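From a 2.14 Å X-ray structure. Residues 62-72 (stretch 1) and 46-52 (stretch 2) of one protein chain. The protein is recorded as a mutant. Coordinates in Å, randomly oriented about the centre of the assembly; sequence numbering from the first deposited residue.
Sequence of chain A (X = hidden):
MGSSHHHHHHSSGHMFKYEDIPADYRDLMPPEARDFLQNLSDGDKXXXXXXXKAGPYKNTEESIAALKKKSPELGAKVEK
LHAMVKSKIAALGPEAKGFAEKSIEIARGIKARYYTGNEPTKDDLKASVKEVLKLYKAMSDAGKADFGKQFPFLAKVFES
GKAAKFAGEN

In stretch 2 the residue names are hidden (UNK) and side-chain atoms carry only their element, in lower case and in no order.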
# COMPACT_ATOMS: atom_id res chain seq x y z
N GLU A 62 13.22 -8.49 -5.90
CA GLU A 62 13.49 -8.91 -7.29
C GLU A 62 12.72 -8.01 -8.29
O GLU A 62 13.25 -7.65 -9.34
CB GLU A 62 13.15 -10.38 -7.48
CG GLU A 62 13.72 -10.98 -8.75
CD GLU A 62 13.43 -12.47 -8.85
OE1 GLU A 62 12.40 -12.82 -9.45
OE2 GLU A 62 14.20 -13.27 -8.26
N SER A 63 11.48 -7.64 -7.92
CA SER A 63 10.63 -6.74 -8.68
C SER A 63 11.30 -5.33 -8.75
O SER A 63 11.34 -4.73 -9.82
CB SER A 63 9.25 -6.64 -8.03
OG SER A 63 8.40 -5.87 -8.85
N ILE A 64 11.85 -4.85 -7.62
CA ILE A 64 12.57 -3.55 -7.53
C ILE A 64 13.88 -3.59 -8.36
O ILE A 64 14.19 -2.63 -9.07
CB ILE A 64 12.80 -3.16 -6.04
CG1 ILE A 64 11.44 -2.97 -5.31
CG2 ILE A 64 13.70 -1.89 -5.90
CD1 ILE A 64 11.56 -2.77 -3.78
N ALA A 65 14.61 -4.72 -8.30
CA ALA A 65 15.84 -4.90 -9.09
C ALA A 65 15.52 -4.82 -10.60
O ALA A 65 16.26 -4.15 -11.33
CB ALA A 65 16.50 -6.23 -8.74
N ALA A 66 14.41 -5.44 -11.05
CA ALA A 66 13.97 -5.38 -12.46
C ALA A 66 13.60 -3.94 -12.82
O ALA A 66 13.95 -3.46 -13.90
CB ALA A 66 12.79 -6.33 -12.70
N LEU A 67 12.94 -3.23 -11.89
CA LEU A 67 12.58 -1.83 -12.07
C LEU A 67 13.84 -0.93 -12.22
O LEU A 67 13.90 -0.10 -13.13
CB LEU A 67 11.66 -1.34 -10.92
CG LEU A 67 11.28 0.16 -10.96
CD1 LEU A 67 10.52 0.52 -12.24
CD2 LEU A 67 10.50 0.54 -9.75
N LYS A 68 14.85 -1.12 -11.35
CA LYS A 68 16.12 -0.38 -11.36
C LYS A 68 16.85 -0.57 -12.68
O LYS A 68 17.46 0.38 -13.17
CB LYS A 68 17.02 -0.83 -10.19
CG LYS A 68 16.61 -0.26 -8.84
CD LYS A 68 17.51 -0.79 -7.74
CE LYS A 68 17.36 -0.01 -6.45
NZ LYS A 68 17.93 -0.75 -5.29
N LYS A 69 16.77 -1.77 -13.27
CA LYS A 69 17.38 -2.09 -14.56
C LYS A 69 16.78 -1.19 -15.66
O LYS A 69 17.53 -0.61 -16.45
CB LYS A 69 17.21 -3.58 -14.89
CG LYS A 69 17.92 -4.03 -16.18
CD LYS A 69 16.99 -4.79 -17.15
CE LYS A 69 16.19 -3.88 -18.08
NZ LYS A 69 14.96 -4.54 -18.59
N LYS A 70 15.44 -1.04 -15.68
CA LYS A 70 14.75 -0.20 -16.66
C LYS A 70 14.94 1.28 -16.34
O LYS A 70 15.09 2.09 -17.25
CB LYS A 70 13.26 -0.51 -16.68
CG LYS A 70 12.91 -1.96 -17.00
CD LYS A 70 12.43 -2.14 -18.43
CE LYS A 70 10.97 -1.79 -18.64
NZ LYS A 70 10.58 -2.06 -20.04
N SER A 71 14.88 1.64 -15.05
CA SER A 71 14.93 3.02 -14.56
C SER A 71 15.66 3.13 -13.23
O SER A 71 15.03 3.00 -12.17
CB SER A 71 13.52 3.59 -14.43
OG SER A 71 13.54 4.91 -13.90
N PRO A 72 16.97 3.45 -13.23
CA PRO A 72 17.67 3.66 -11.96
C PRO A 72 16.97 4.70 -11.06
O PRO A 72 16.90 4.50 -9.86
CB PRO A 72 19.06 4.13 -12.40
CG PRO A 72 19.25 3.50 -13.75
CD PRO A 72 17.89 3.62 -14.38
N UNK A 46 4.36 3.82 -17.47
CA UNK A 46 4.64 2.82 -18.50
C UNK A 46 5.64 1.79 -17.96
O UNK A 46 5.41 0.58 -18.10
c UNK A 46 5.69 2.44 -20.80
o UNK A 46 4.08 4.19 -20.33
c UNK A 46 5.17 3.47 -19.77
N UNK A 47 6.73 2.28 -17.34
CA UNK A 47 7.79 1.42 -16.82
C UNK A 47 7.29 0.53 -15.66
O UNK A 47 7.60 -0.66 -15.65
c UNK A 47 9.07 2.25 -16.49
c UNK A 47 10.13 1.40 -15.81
c UNK A 47 9.64 2.86 -17.78
N UNK A 48 6.43 1.08 -14.77
CA UNK A 48 5.85 0.29 -13.67
C UNK A 48 4.97 -0.83 -14.21
O UNK A 48 5.10 -1.98 -13.78
c UNK A 48 6.85 1.36 -10.84
c UNK A 48 5.08 1.19 -12.68
c UNK A 48 5.95 2.13 -11.83
c UNK A 48 5.09 3.13 -11.08
N UNK A 49 4.12 -0.51 -15.19
CA UNK A 49 3.23 -1.46 -15.85
C UNK A 49 4.04 -2.56 -16.57
O UNK A 49 3.73 -3.74 -16.41
c UNK A 49 0.41 -0.81 -18.47
n UNK A 49 -1.60 -2.30 -18.41
c UNK A 49 2.30 -0.72 -16.83
c UNK A 49 1.32 -1.62 -17.58
c UNK A 49 -0.55 -1.68 -19.27
N UNK A 50 5.09 -2.17 -17.33
CA UNK A 50 5.95 -3.14 -18.04
C UNK A 50 6.66 -4.09 -17.05
O UNK A 50 6.73 -5.29 -17.30
o UNK A 50 8.33 -0.50 -20.41
c UNK A 50 6.99 -2.43 -18.93
c UNK A 50 6.38 -1.85 -20.18
o UNK A 50 6.89 -0.51 -22.06
c UNK A 50 7.28 -0.91 -20.95
N UNK A 51 7.20 -3.55 -15.94
CA UNK A 51 7.84 -4.38 -14.92
C UNK A 51 6.79 -5.34 -14.31
O UNK A 51 7.04 -6.53 -14.21
c UNK A 51 8.59 -3.54 -13.84
c UNK A 51 9.03 -4.42 -12.65
c UNK A 51 9.80 -2.84 -14.45
N UNK A 52 5.61 -4.83 -13.95
CA UNK A 52 4.56 -5.67 -13.39
C UNK A 52 4.18 -6.81 -14.36
O UNK A 52 4.09 -7.97 -13.95
c UNK A 52 1.18 -7.16 -10.76
c UNK A 52 0.18 -7.07 -12.93
c UNK A 52 2.19 -6.27 -11.19
c UNK A 52 0.18 -7.54 -11.63
c UNK A 52 1.20 -6.20 -13.37
c UNK A 52 2.19 -5.77 -12.49
c UNK A 52 3.31 -4.86 -12.97

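Position 46 carries three side-chain atoms, one carbon bearing an oxygen and a second carbon, and makes no contact with stretch 1. This branching at CB, with one hydroxyl, is that of threonine. The hydroxyl of Thr46 is hydrogen-bonded elsewhere in the structure, so the polar atom is satisfied.

Position 47 has three carbons, the first carrying the other two, and no heteroatom; its CA-to-CB bond points toward the other helix, and the fork packs against Leu67, Lys70 and Ser71. It is a valine. Val47 CG1 lies 3.7 Å from Leu67 CD1 and 3.8 Å from Lys70 CB. A short, branched apolar side chain suits this place, where it packs against a leucine methyl and the aliphatic base of a lysine.

Position 48 has four carbons, forked at the second. Although its CA-to-CB bond points away from stretch 1, the side chain is long enough for its end to come nearer and meet Leu67. The fork identifies leucine, and Leu48 CD2 meets Leu67 CD2 at 3.9 Å. Both leucines are buried, as befits their wholly apolar side chains.

Position 49 shows four carbons in a row ending in nitrogen, out of reach of stretch 1. This is the signature of lysine, and the amino group of Lys49 is hydrogen-bonded elsewhere in the structure.

At position 50 there are three carbons, the third carrying two oxygens, a carboxylate facing the amino group of Lys70. Such a group at the end of a two-methylene arm belongs to glutamate. Glu50 OE1 accepts a hydrogen bond from Lys70 NZ at 2.8 Å, within a salt bridge. Both residues are exposed, so their charged ends pair without being buried.

Position 51 again has one carbon carrying two others, a fork set as a knob in a hole formed by Ser63, Ala66, Leu67 and Lys70; hence valine. Val51 CG1 lies 3.7 Å from Ser63 O and 4.2 Å from Ala66 CB, while Val51 CG2 lies 3.8 Å from Leu67 CA. The compact fork fits close to the opposing backbone.

Position 52 has one carbon followed by a six-carbon ring without a hydroxyl; its CA-to-CB bond points away, and the ring makes no contact with stretch 1. It is phenylalanine, Phe52.

The helix axes approach to 9.8 Å at an angle of 132° between their N-to-C directions. Their register brings Leu67 CA within 6.1 Å of Val51 CA and Lys70 CA within 7.1 Å of Val47 CA. Residues 47 and 51, one helical turn apart, thus present two valines to stretch 1, Leu67 extends the apolar packing to Leu48, and the Lys70–Glu50 salt bridge adds a polar link at the exposed margin.

Stretch 2 (46-52) TVLKEVF
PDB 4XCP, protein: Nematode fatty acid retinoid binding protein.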